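Long-range contacts in unknown protein (Galdieria sulphuraria, PDB 2NYI), which is of unknown function but carries tandem ACT domains, a fold that in relatives often binds small regulatory ligands, and pairs with a second copy of itself: residues S5-V10 / A46-V51; K59-A64 / I74-A79; D90-E95 / F147-Y152; I121-T126 / G142-F147. One frame throughout, in Å; residues are numbered along the deposited sequence. Where two conformers were deposited one is given.

Interaction 1 (S5-V10 / A46-V51); sequences SFVVSV and AMIVLV
Six backbone hydrogen bonds join strands 5-10 and 46-51, which run antiparallel with axes 4.6 Å apart. F6 with V51, V8 with V49 and V10 with M47 are the hydrogen-bonded pairs; V8 N reaches V49 O at 2.8 Å, nearly along the C=O axis. Between them the CA-H groups of L50 and I48 lean on the carbonyl oxygens of F6 and V8.

On the face of F6, V8, V10, M47, V49 and V51, V8 CG2 meets V51 CG2 at 3.9 Å, crossing obliquely, and helices 18-28 and 59-68 cover this layer through F22, L26, I61 and L65. Branched valines suit it, being compact and favouring extended backbone. On the other face V7 lies alongside both neighbours: its CG2 touches L50 CD2 at 3.5 Å, while its CG1 meets I48 CG2 at 3.8 Å.

Among the buried residues the polar one is S9, whose OG lies 3.9 Å from I48 CG1 but hydrogen-bonds D44 of the second subunit. In this ACT-domain sheet the helix-covered face is almost wholly apolar, with the F6 ring also meeting R78 in a cation-pi contact, whereas the opposite face combines apolar packing with a polar link to the partner chain.

Interaction 2 (K59-A64 / I74-A79); sequences KLIQSA and ISTRRA
Helix 59-64 packs along strand 74-78 with their directions 169° apart, nearly antiparallel, and with axes 8.1 Å from each other, so that Q62 and T76 bring the backbones closest.

Q62 carries most of the contact. Its CG stands anti to the backbone N (chi1 179°), and a bend at chi2 (74°) turns the amide down onto the strand, where both ends of the group are used. OE1 accepts the hydroxyl of T76: OG1 comes to 2.9 Å from Q62 OE1, in the carbonyl plane and on a lone pair. The other end donates to the backbone, with Q62 NE2 3.0 Å from I74 O; the acceptor lies close to the plane of the amide, but the donor sits well above the carbonyl plane of I74. NE2 also bonds E66 one helical turn further on, so three bonds fix the rotation of the amide. The flank of this group rests on I74, whose CG2 approaches Q62 OE1 to 3.6 Å.

T76 has a polar and an apolar branch, and uses both. While OG1 serves Q62, CG2 turns to I61 and lies 4.1 Å from I61 CG2, the two side chains crossing at about a right angle. I61 itself is buried against F6, V8 and V51, whereas Q62 and T76 are only partly buried.

The chemistry therefore grades from hydrocarbon to amide toward the border of the ACT-domain helix-sheet layer: a glutamine, able to donate and accept at once, ties the helix to both a side chain and the main chain of the edge strand.

Interaction 3 (D90-E95 / F147-Y152); sequences DTREYE and FPFPLY
The Y94 ring lies with one face on the F147 ring in an offset stack, planes 2° apart and centroids separated by 4.2 Å. At the edge of the tyrosine, its OH comes 3.2 Å from F149 CA. Y152 completes the aromatic cluster: its ring is nearly parallel to that of Y94 but slid aside, Y152 CD1 touching Y94 CE1 at 3.4 Å. The F149 ring instead places CD2 over the centre of the R92 guanidinium, the two planes tilted 63° apart; P150 CD lies over one face of the F149 ring.

These groups gather where strand 91-95 meets the end of strand 137-148, in a sheet of order 2-3-1-4, consistent with a second ACT domain. R92 N to F147 O (3.0 Å) and F147 N to R92 O (3.1 Å) join the backbones; P148, in the non-hydrogen-bonded pair with T91, needs no N-H toward that strand, and the next bond is F149 N to D90 O (3.0 Å). F147 holds CG in the crowded position between N and carbonyl carbon (chi1 58°), which sets its ring face to face with Y94. Y152 OH bonds L172 O, and R92 NH1 the carbonyls of T91 and P89.

Interaction 4 (I121-T126 / G142-F147); sequences IVELET and GSRVAF
R144 O is gripped by two backbone donors, V122 N at 2.7 Å and E123 N at 3.2 Å, both in its carbonyl plane; the longer bond falls on a lone pair. E123 O is doubly held as well. It accepts R144 N from above its plane at 3.0 Å and, in plane, the hydroxyl of S143, whose OG stands 2.8 Å away. Serine suits this place: with OG anti to its own backbone N (chi1 -165°), the short side chain reaches the opposite carbonyl, and I121 CG2 and L124 CD1 pack against the hydroxyl.

On the other face E123 and R144 run side by side, both extended. E123 OE2 touches R144 CD at 3.3 Å but is 4.1 Å from NE, well out of the guanidinium plane, so no N-H points at the carboxylate; the stems pack, and the charged ends attract only at a distance. The guanidinium makes its salt bridges with E93 and E95 on the next strand.

At the far end E125 and T126 pair with a strand of the second subunit, continuing the sheet. Two residues, V122 and E123, facing the single R144 define a classic beta bulge, here in the hairpin of an ACT-like domain.

Interaction 1 is the buried core of the first sheet, and interaction 2 the surface edge of the same domain; they meet where strand 4-13 pairs with 73-78, and V7 N bonds R77 O. Interactions 3 and 4 are both partly buried and share F147 on strand 137-148, with 4 nested inside the loop that 3 closes; E93 reaches R144 between them. Chemistry follows place: regular pairing and aliphatic packing in 1, one amide in 2, aromatic rings at a strand end in 3, a bulge with charged groups in 4. The second subunit touches all but interaction 3. The centres of 1 and 3 are 27 Å apart.

Interaction 1 (S5-V10 / A46-V51)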
loop_
_atom_site.group_PDB
_atom_site.type_symbol
_atom_site.label_atom_id
_atom_site.label_comp_id
_atom_site.label_asym_id
_atom_site.label_seq_id
_atom_site.Cartn_x
_atom_site.Cartn_y
_atom_site.Cartn_z
ATOM N N SER A 5 12.174 -16.594 -6.917
ATOM C CA SER A 5 11.319 -15.505 -6.410
ATOM C C SER A 5 10.352 -14.970 -7.473
ATOM O O SER A 5 10.726 -14.793 -8.638
ATOM C CB SER A 5 12.179 -14.365 -5.864
ATOM O OG SER A 5 11.349 -13.276 -5.447
ATOM N N PHE A 6 9.110 -14.706 -7.064
ATOM C CA PHE A 6 8.076 -14.229 -7.973
ATOM C C PHE A 6 7.430 -12.991 -7.355
ATOM O O PHE A 6 7.378 -12.864 -6.127
ATOM C CB PHE A 6 7.007 -15.312 -8.199
ATOM C CG PHE A 6 7.553 -16.567 -8.824
ATOM C CD1 PHE A 6 7.611 -16.702 -10.195
ATOM C CD2 PHE A 6 8.071 -17.591 -8.015
ATOM C CE1 PHE A 6 8.154 -17.876 -10.781
ATOM C CE2 PHE A 6 8.610 -18.755 -8.589
ATOM C CZ PHE A 6 8.641 -18.895 -9.964
ATOM N N VAL A 7 6.967 -12.077 -8.205
ATOM C CA VAL A 7 6.242 -10.886 -7.763
ATOM C C VAL A 7 4.795 -11.073 -8.165
ATOM O O VAL A 7 4.483 -11.347 -9.331
ATOM C CB VAL A 7 6.791 -9.577 -8.380
ATOM C CG1 VAL A 7 6.227 -8.370 -7.635
ATOM C CG2 VAL A 7 8.324 -9.569 -8.327
ATOM N N VAL A 8 3.923 -10.962 -7.171
ATOM C CA VAL A 8 2.498 -11.172 -7.328
ATOM C C VAL A 8 1.767 -9.876 -6.963
ATOM O O VAL A 8 2.073 -9.265 -5.932
ATOM C CB VAL A 8 2.019 -12.323 -6.374
ATOM C CG1 VAL A 8 0.499 -12.478 -6.408
ATOM C CG2 VAL A 8 2.708 -13.628 -6.735
ATOM N N SER A 9 0.846 -9.454 -7.826
ATOM C CA SER A 9 -0.041 -8.315 -7.555
ATOM C C SER A 9 -1.475 -8.810 -7.504
ATOM O O SER A 9 -1.887 -9.617 -8.348
ATOM C CB SER A 9 0.085 -7.261 -8.668
ATOM O OG SER A 9 1.294 -6.520 -8.529
ATOM N N VAL A 10 -2.234 -8.324 -6.522
ATOM C CA VAL A 10 -3.637 -8.703 -6.344
ATOM C C VAL A 10 -4.415 -7.404 -6.164
ATOM O O VAL A 10 -4.025 -6.543 -5.349
ATOM C CB VAL A 10 -3.818 -9.588 -5.076
ATOM C CG1 VAL A 10 -5.319 -9.941 -4.820
ATOM C CG2 VAL A 10 -2.956 -10.849 -5.146
ATOM N N ALA A 46 -5.542 -3.684 -2.498
ATOM C CA ALA A 46 -4.398 -3.947 -3.391
ATOM C C ALA A 46 -3.260 -4.518 -2.529
ATOM O O ALA A 46 -3.050 -4.072 -1.369
ATOM C CB ALA A 46 -3.960 -2.654 -4.121
HETATM N N MSE A 47 -2.528 -5.487 -3.083
HETATM C CA MSE A 47 -1.366 -6.059 -2.383
HETATM C C MSE A 47 -0.332 -6.551 -3.370
HETATM O O MSE A 47 -0.673 -7.119 -4.405
HETATM C CB MSE A 47 -1.816 -7.231 -1.480
HETATM C CG MSE A 47 -0.662 -7.876 -0.704
HETATM SE SE MSE A 47 -1.338 -9.024 0.728
HETATM C CE MSE A 47 -1.983 -10.263 -0.274
ATOM N N ILE A 48 0.925 -6.320 -3.038
ATOM C CA ILE A 48 2.052 -6.834 -3.811
ATOM C C ILE A 48 2.842 -7.733 -2.854
ATOM O O ILE A 48 3.055 -7.386 -1.689
ATOM C CB ILE A 48 2.939 -5.718 -4.360
ATOM C CG1 ILE A 48 2.088 -4.738 -5.192
ATOM C CG2 ILE A 48 4.055 -6.328 -5.268
ATOM C CD1 ILE A 48 2.817 -3.441 -5.535
ATOM N N VAL A 49 3.208 -8.913 -3.353
ATOM C CA VAL A 49 3.902 -9.907 -2.542
ATOM C C VAL A 49 5.085 -10.488 -3.331
ATOM O O VAL A 49 4.951 -10.775 -4.523
ATOM C CB VAL A 49 2.941 -11.054 -2.162
ATOM C CG1 VAL A 49 3.604 -12.027 -1.183
ATOM C CG2 VAL A 49 1.617 -10.499 -1.552
ATOM N N LEU A 50 6.226 -10.635 -2.645
ATOM C CA LEU A 50 7.361 -11.424 -3.152
ATOM C C LEU A 50 7.193 -12.826 -2.574
ATOM O O LEU A 50 7.115 -13.019 -1.342
ATOM C CB LEU A 50 8.724 -10.813 -2.773
ATOM C CG LEU A 50 9.017 -9.450 -3.447
ATOM C CD1 LEU A 50 10.236 -8.760 -2.859
ATOM C CD2 LEU A 50 9.220 -9.659 -4.940
ATOM N N VAL A 51 7.111 -13.788 -3.481
ATOM C CA VAL A 51 6.758 -15.164 -3.134
ATOM C C VAL A 51 7.893 -16.067 -3.588
ATOM O O VAL A 51 8.348 -15.949 -4.730
ATOM C CB VAL A 51 5.443 -15.601 -3.839
ATOM C CG1 VAL A 51 5.181 -17.114 -3.654
ATOM C CG2 VAL A 51 4.264 -14.804 -3.338
#

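Interaction 2 (K59-A64 / I74-A79)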
loop_
_atom_site.group_PDB
_atom_site.type_symbol
_atom_site.label_atom_id
_atom_site.label_comp_id
_atom_site.label_asym_id
_atom_site.label_seq_id
_atom_site.Cartn_x
_atom_site.Cartn_y
_atom_site.Cartn_z
ATOM N N LYS A 59 3.190 -20.455 -12.720
ATOM C CA LYS A 59 1.872 -20.954 -13.110
ATOM C C LYS A 59 1.111 -21.540 -11.922
ATOM O O LYS A 59 -0.104 -21.341 -11.824
ATOM C CB LYS A 59 1.970 -22.012 -14.238
ATOM C CG LYS A 59 2.155 -21.440 -15.651
ATOM C CD LYS A 59 2.504 -22.547 -16.689
ATOM C CE LYS A 59 2.284 -22.089 -18.133
ATOM N NZ LYS A 59 2.652 -20.662 -18.347
ATOM N N LEU A 60 1.808 -22.257 -11.031
ATOM C CA LEU A 60 1.165 -22.854 -9.857
ATOM C C LEU A 60 0.635 -21.770 -8.916
ATOM O O LEU A 60 -0.481 -21.869 -8.402
ATOM C CB LEU A 60 2.122 -23.779 -9.091
ATOM C CG LEU A 60 1.599 -24.522 -7.850
ATOM C CD1 LEU A 60 0.368 -25.376 -8.195
ATOM C CD2 LEU A 60 2.690 -25.387 -7.191
ATOM N N ILE A 61 1.444 -20.736 -8.709
ATOM C CA ILE A 61 1.058 -19.608 -7.843
ATOM C C ILE A 61 -0.195 -18.942 -8.419
ATOM O O ILE A 61 -1.203 -18.761 -7.715
ATOM C CB ILE A 61 2.205 -18.581 -7.695
ATOM C CG1 ILE A 61 3.408 -19.220 -6.981
ATOM C CG2 ILE A 61 1.711 -17.303 -6.932
ATOM C CD1 ILE A 61 4.722 -18.489 -7.230
ATOM N N GLN A 62 -0.142 -18.627 -9.711
ATOM C CA GLN A 62 -1.242 -17.924 -10.366
ATOM C C GLN A 62 -2.542 -18.721 -10.302
ATOM O O GLN A 62 -3.607 -18.176 -9.965
ATOM C CB GLN A 62 -0.885 -17.612 -11.825
ATOM C CG GLN A 62 -1.995 -16.897 -12.607
ATOM C CD GLN A 62 -2.156 -15.445 -12.219
ATOM O OE1 GLN A 62 -1.214 -14.803 -11.733
ATOM N NE2 GLN A 62 -3.361 -14.911 -12.442
ATOM N N SER A 63 -2.458 -20.013 -10.627
ATOM C CA SER A 63 -3.614 -20.883 -10.559
ATOM C C SER A 63 -4.184 -21.008 -9.162
ATOM O O SER A 63 -5.408 -20.929 -8.999
ATOM C CB SER A 63 -3.272 -22.260 -11.141
ATOM O OG SER A 63 -3.190 -22.121 -12.545
ATOM N N ALA A 64 -3.316 -21.225 -8.167
ATOM C CA ALA A 64 -3.736 -21.402 -6.772
ATOM C C ALA A 64 -4.484 -20.163 -6.277
ATOM O O ALA A 64 -5.515 -20.266 -5.588
ATOM C CB ALA A 64 -2.524 -21.675 -5.876
ATOM N N ILE A 74 -5.265 -10.661 -10.639
ATOM C CA ILE A 74 -4.049 -11.267 -10.101
ATOM C C ILE A 74 -3.020 -11.425 -11.221
ATOM O O ILE A 74 -3.366 -11.875 -12.322
ATOM C CB ILE A 74 -4.333 -12.666 -9.490
ATOM C CG1 ILE A 74 -5.321 -12.572 -8.319
ATOM C CG2 ILE A 74 -3.025 -13.370 -9.028
ATOM C CD1 ILE A 74 -5.963 -13.904 -7.982
ATOM N N SER A 75 -1.767 -11.082 -10.934
ATOM C CA SER A 75 -0.678 -11.356 -11.894
ATOM C C SER A 75 0.522 -11.903 -11.139
ATOM O O SER A 75 0.715 -11.590 -9.965
ATOM C CB SER A 75 -0.308 -10.112 -12.709
ATOM O OG SER A 75 0.274 -9.109 -11.889
ATOM N N THR A 76 1.291 -12.754 -11.814
ATOM C CA THR A 76 2.469 -13.380 -11.234
ATOM C C THR A 76 3.553 -13.300 -12.310
ATOM O O THR A 76 3.298 -13.670 -13.460
ATOM C CB THR A 76 2.198 -14.894 -10.892
ATOM O OG1 THR A 76 1.093 -15.009 -9.986
ATOM C CG2 THR A 76 3.425 -15.554 -10.246
ATOM N N ARG A 77 4.749 -12.847 -11.941
ATOM C CA ARG A 77 5.885 -12.839 -12.861
ATOM C C ARG A 77 7.140 -13.170 -12.080
ATOM O O ARG A 77 7.164 -13.021 -10.854
ATOM C CB ARG A 77 6.057 -11.485 -13.545
ATOM C CG ARG A 77 6.367 -10.338 -12.598
ATOM C CD ARG A 77 6.685 -9.053 -13.326
ATOM N NE ARG A 77 6.908 -7.964 -12.375
ATOM C CZ ARG A 77 8.087 -7.663 -11.820
ATOM N NH1 ARG A 77 9.192 -8.353 -12.106
ATOM N NH2 ARG A 77 8.168 -6.652 -10.974
ATOM N N ARG A 78 8.168 -13.648 -12.781
ATOM C CA ARG A 78 9.464 -13.887 -12.159
ATOM C C ARG A 78 9.955 -12.561 -11.581
ATOM O O ARG A 78 9.679 -11.484 -12.140
ATOM C CB ARG A 78 10.476 -14.432 -13.184
ATOM C CG ARG A 78 11.163 -15.770 -12.826
ATOM C CD ARG A 78 10.996 -16.163 -11.368
ATOM N NE ARG A 78 12.208 -16.658 -10.717
ATOM C CZ ARG A 78 13.188 -15.886 -10.249
ATOM N NH1 ARG A 78 13.136 -14.571 -10.386
ATOM N NH2 ARG A 78 14.240 -16.433 -9.654
ATOM N N ALA A 79 10.656 -12.638 -10.453
ATOM C CA ALA A 79 11.286 -11.469 -9.850
ATOM C C ALA A 79 12.357 -10.915 -10.781
ATOM O O ALA A 79 13.013 -11.668 -11.508
ATOM C CB ALA A 79 11.896 -11.814 -8.501
#

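Interaction 3 (D90-E95 / F147-Y152)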
loop_
_atom_site.group_PDB
_atom_site.type_symbol
_atom_site.label_atom_id
_atom_site.label_comp_id
_atom_site.label_asym_id
_atom_site.label_seq_id
_atom_site.Cartn_x
_atom_site.Cartn_y
_atom_site.Cartn_z
ATOM N N ASP A 90 24.678 5.959 -5.158
ATOM C CA ASP A 90 24.483 7.211 -4.441
ATOM C C ASP A 90 23.008 7.478 -4.120
ATOM O O ASP A 90 22.685 8.464 -3.462
ATOM C CB ASP A 90 25.034 8.372 -5.256
ATOM C CG ASP A 90 26.440 8.112 -5.749
ATOM O OD1 ASP A 90 27.158 7.316 -5.096
ATOM O OD2 ASP A 90 26.820 8.694 -6.787
ATOM N N THR A 91 22.124 6.611 -4.585
ATOM C CA THR A 91 20.705 6.709 -4.182
ATOM C C THR A 91 20.590 6.573 -2.662
ATOM O O THR A 91 21.226 5.693 -2.060
ATOM C CB THR A 91 19.861 5.633 -4.883
ATOM O OG1 THR A 91 19.927 5.841 -6.294
ATOM C CG2 THR A 91 18.392 5.702 -4.449
ATOM N N ARG A 92 19.791 7.458 -2.059
ATOM C CA ARG A 92 19.434 7.416 -0.635
ATOM C C ARG A 92 17.908 7.587 -0.506
ATOM O O ARG A 92 17.249 8.086 -1.428
ATOM C CB ARG A 92 20.172 8.512 0.160
ATOM C CG ARG A 92 21.728 8.365 0.240
ATOM C CD ARG A 92 22.160 7.077 0.949
ATOM N NE ARG A 92 23.628 6.985 1.030
ATOM C CZ ARG A 92 24.426 6.519 0.072
ATOM N NH1 ARG A 92 23.925 6.085 -1.080
ATOM N NH2 ARG A 92 25.750 6.498 0.268
ATOM N N GLU A 93 17.357 7.162 0.627
ATOM C CA GLU A 93 15.935 7.321 0.855
ATOM C C GLU A 93 15.700 8.459 1.819
ATOM O O GLU A 93 16.548 8.751 2.694
ATOM C CB GLU A 93 15.322 6.011 1.337
ATOM C CG GLU A 93 15.436 4.923 0.284
ATOM C CD GLU A 93 14.615 3.683 0.613
ATOM O OE1 GLU A 93 14.387 3.407 1.805
ATOM O OE2 GLU A 93 14.215 2.973 -0.332
ATOM N N TYR A 94 14.552 9.104 1.637
ATOM C CA TYR A 94 14.197 10.312 2.341
ATOM C C TYR A 94 12.730 10.215 2.694
ATOM O O TYR A 94 11.919 9.720 1.900
ATOM C CB TYR A 94 14.383 11.538 1.446
ATOM C CG TYR A 94 15.820 11.764 1.019
ATOM C CD1 TYR A 94 16.641 12.623 1.725
ATOM C CD2 TYR A 94 16.342 11.105 -0.083
ATOM C CE1 TYR A 94 17.976 12.825 1.349
ATOM C CE2 TYR A 94 17.703 11.273 -0.455
ATOM C CZ TYR A 94 18.493 12.145 0.257
ATOM O OH TYR A 94 19.816 12.343 -0.128
ATOM N N GLU A 95 12.402 10.709 3.870
ATOM C CA GLU A 95 11.007 10.792 4.294
ATOM C C GLU A 95 10.535 12.193 3.924
ATOM O O GLU A 95 11.205 13.195 4.224
ATOM C CB GLU A 95 10.875 10.538 5.797
ATOM C CG GLU A 95 11.120 9.078 6.195
ATOM C CD GLU A 95 9.987 8.131 5.755
ATOM O OE1 GLU A 95 8.858 8.606 5.470
ATOM O OE2 GLU A 95 10.224 6.901 5.708
ATOM N N PHE A 147 16.419 9.112 -4.204
ATOM C CA PHE A 147 17.166 9.781 -5.257
ATOM C C PHE A 147 18.629 9.930 -4.863
ATOM O O PHE A 147 18.979 9.814 -3.672
ATOM C CB PHE A 147 16.533 11.142 -5.604
ATOM C CG PHE A 147 16.431 12.090 -4.435
ATOM C CD1 PHE A 147 17.542 12.822 -4.020
ATOM C CD2 PHE A 147 15.220 12.258 -3.757
ATOM C CE1 PHE A 147 17.463 13.696 -2.952
ATOM C CE2 PHE A 147 15.124 13.123 -2.679
ATOM C CZ PHE A 147 16.237 13.864 -2.281
ATOM N N PRO A 148 19.511 10.168 -5.865
ATOM C CA PRO A 148 20.934 10.377 -5.546
ATOM C C PRO A 148 21.134 11.546 -4.599
ATOM O O PRO A 148 20.662 12.661 -4.871
ATOM C CB PRO A 148 21.564 10.696 -6.910
ATOM C CG PRO A 148 20.662 9.992 -7.913
ATOM C CD PRO A 148 19.259 10.171 -7.316
ATOM N N PHE A 149 21.852 11.302 -3.503
ATOM C CA PHE A 149 22.005 12.308 -2.455
ATOM C C PHE A 149 22.550 13.671 -2.931
ATOM O O PHE A 149 22.215 14.693 -2.332
ATOM C CB PHE A 149 22.820 11.782 -1.256
ATOM C CG PHE A 149 24.282 11.558 -1.551
ATOM C CD1 PHE A 149 25.177 12.636 -1.589
ATOM C CD2 PHE A 149 24.772 10.274 -1.761
ATOM C CE1 PHE A 149 26.535 12.437 -1.879
ATOM C CE2 PHE A 149 26.131 10.063 -2.039
ATOM C CZ PHE A 149 27.009 11.146 -2.103
ATOM N N PRO A 150 23.414 13.696 -3.979
ATOM C CA PRO A 150 23.870 15.046 -4.374
ATOM C C PRO A 150 22.741 16.000 -4.796
ATOM O O PRO A 150 22.949 17.212 -4.806
ATOM C CB PRO A 150 24.777 14.770 -5.581
ATOM C CG PRO A 150 25.294 13.370 -5.349
ATOM C CD PRO A 150 24.072 12.646 -4.788
ATOM N N LEU A 151 21.581 15.457 -5.160
ATOM C CA LEU A 151 20.429 16.273 -5.589
ATOM C C LEU A 151 19.608 16.850 -4.430
ATOM O O LEU A 151 18.651 17.594 -4.675
ATOM C CB LEU A 151 19.485 15.452 -6.492
ATOM C CG LEU A 151 20.031 14.756 -7.745
ATOM C CD1 LEU A 151 18.930 14.094 -8.569
ATOM C CD2 LEU A 151 20.848 15.706 -8.616
ATOM N N TYR A 152 19.957 16.511 -3.188
ATOM C CA TYR A 152 19.132 16.882 -2.019
ATOM C C TYR A 152 18.817 18.376 -2.011
ATOM O O TYR A 152 17.651 18.760 -1.957
ATOM C CB TYR A 152 19.817 16.486 -0.712
ATOM C CG TYR A 152 19.052 16.897 0.545
ATOM C CD1 TYR A 152 17.884 16.222 0.923
ATOM C CD2 TYR A 152 19.490 17.959 1.343
ATOM C CE1 TYR A 152 17.169 16.596 2.080
ATOM C CE2 TYR A 152 18.782 18.341 2.501
ATOM C CZ TYR A 152 17.626 17.642 2.858
ATOM O OH TYR A 152 16.917 17.989 3.992
#

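Interaction 4 (I121-T126 / G142-F147)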
loop_
_atom_site.group_PDB
_atom_site.type_symbol
_atom_site.label_atom_id
_atom_site.label_comp_id
_atom_site.label_asym_id
_atom_site.label_seq_id
_atom_site.Cartn_x
_atom_site.Cartn_y
_atom_site.Cartn_z
ATOM N N ILE A 121 9.251 7.117 -5.971
ATOM C CA ILE A 121 8.422 7.078 -4.779
ATOM C C ILE A 121 8.298 5.623 -4.326
ATOM O O ILE A 121 7.877 4.751 -5.101
ATOM C CB ILE A 121 7.032 7.719 -5.042
ATOM C CG1 ILE A 121 7.188 9.171 -5.539
ATOM C CG2 ILE A 121 6.186 7.680 -3.761
ATOM C CD1 ILE A 121 5.864 9.846 -5.924
ATOM N N VAL A 122 8.689 5.362 -3.082
ATOM C CA VAL A 122 8.697 4.008 -2.542
ATOM C C VAL A 122 7.420 3.732 -1.736
ATOM O O VAL A 122 6.883 2.618 -1.774
ATOM C CB VAL A 122 9.952 3.765 -1.660
ATOM C CG1 VAL A 122 10.007 2.304 -1.210
ATOM C CG2 VAL A 122 11.216 4.127 -2.439
ATOM N N GLU A 123 6.951 4.752 -1.010
ATOM C CA GLU A 123 5.730 4.641 -0.182
ATOM C C GLU A 123 5.022 5.971 -0.304
ATOM O O GLU A 123 5.681 6.998 -0.405
ATOM C CB GLU A 123 6.078 4.430 1.307
ATOM C CG GLU A 123 7.137 3.363 1.610
ATOM C CD GLU A 123 7.549 3.310 3.093
ATOM O OE1 GLU A 123 6.919 3.995 3.934
ATOM O OE2 GLU A 123 8.506 2.573 3.413
ATOM N N LEU A 124 3.681 5.978 -0.265
ATOM C CA LEU A 124 2.954 7.240 -0.328
ATOM C C LEU A 124 1.598 7.066 0.315
ATOM O O LEU A 124 0.916 6.079 0.063
ATOM C CB LEU A 124 2.781 7.708 -1.785
ATOM C CG LEU A 124 1.789 8.872 -1.970
ATOM C CD1 LEU A 124 2.444 10.114 -1.450
ATOM C CD2 LEU A 124 1.388 9.041 -3.411
ATOM N N GLU A 125 1.233 7.995 1.174
ATOM C CA GLU A 125 -0.172 8.146 1.564
ATOM C C GLU A 125 -0.539 9.609 1.655
ATOM O O GLU A 125 0.275 10.451 2.091
ATOM C CB GLU A 125 -0.516 7.401 2.866
ATOM C CG GLU A 125 0.321 7.726 4.095
ATOM C CD GLU A 125 -0.029 6.817 5.305
ATOM O OE1 GLU A 125 -1.209 6.391 5.437
ATOM O OE2 GLU A 125 0.887 6.531 6.114
ATOM N N THR A 126 -1.748 9.922 1.207
ATOM C CA THR A 126 -2.286 11.263 1.385
ATOM C C THR A 126 -3.668 11.133 2.033
ATOM O O THR A 126 -4.359 10.095 1.893
ATOM C CB THR A 126 -2.386 12.100 0.047
ATOM O OG1 THR A 126 -3.458 11.606 -0.750
ATOM C CG2 THR A 126 -1.090 12.034 -0.790
ATOM N N GLY A 142 2.404 11.862 3.386
ATOM C CA GLY A 142 3.609 11.258 3.942
ATOM C C GLY A 142 4.148 10.295 2.910
ATOM O O GLY A 142 3.399 9.489 2.347
ATOM N N SER A 143 5.451 10.342 2.670
ATOM C CA SER A 143 5.996 9.586 1.562
ATOM C C SER A 143 7.444 9.173 1.875
ATOM O O SER A 143 8.141 9.849 2.648
ATOM C CB SER A 143 5.958 10.467 0.307
ATOM O OG SER A 143 6.148 9.715 -0.884
ATOM N N ARG A 144 7.867 8.057 1.295
ATOM C CA ARG A 144 9.286 7.718 1.241
ATOM C C ARG A 144 9.713 7.768 -0.217
ATOM O O ARG A 144 9.092 7.131 -1.089
ATOM C CB ARG A 144 9.527 6.337 1.833
ATOM C CG ARG A 144 10.987 6.000 2.117
ATOM C CD ARG A 144 10.997 4.618 2.746
ATOM N NE ARG A 144 12.302 4.170 3.212
ATOM C CZ ARG A 144 12.649 4.062 4.493
ATOM N NH1 ARG A 144 11.796 4.395 5.456
ATOM N NH2 ARG A 144 13.861 3.623 4.811
ATOM N N VAL A 145 10.761 8.544 -0.487
ATOM C CA VAL A 145 11.261 8.738 -1.849
ATOM C C VAL A 145 12.752 8.426 -1.903
ATOM O O VAL A 145 13.425 8.442 -0.877
ATOM C CB VAL A 145 11.005 10.203 -2.368
ATOM C CG1 VAL A 145 9.511 10.544 -2.316
ATOM C CG2 VAL A 145 11.855 11.254 -1.584
ATOM N N ALA A 146 13.257 8.121 -3.097
ATOM C CA ALA A 146 14.660 7.771 -3.265
ATOM C C ALA A 146 15.248 8.528 -4.439
ATOM O O ALA A 146 14.668 8.561 -5.531
ATOM C CB ALA A 146 14.825 6.267 -3.476
ATOM N N PHE A 147 16.419 9.112 -4.204
ATOM C CA PHE A 147 17.166 9.781 -5.257
ATOM C C PHE A 147 18.629 9.930 -4.863
ATOM O O PHE A 147 18.979 9.814 -3.672
ATOM C CB PHE A 147 16.533 11.142 -5.604
ATOM C CG PHE A 147 16.431 12.090 -4.435
ATOM C CD1 PHE A 147 17.542 12.822 -4.020
ATOM C CD2 PHE A 147 15.220 12.258 -3.757
ATOM C CE1 PHE A 147 17.463 13.696 -2.952
ATOM C CE2 PHE A 147 15.124 13.123 -2.679
ATOM C CZ PHE A 147 16.237 13.864 -2.281
#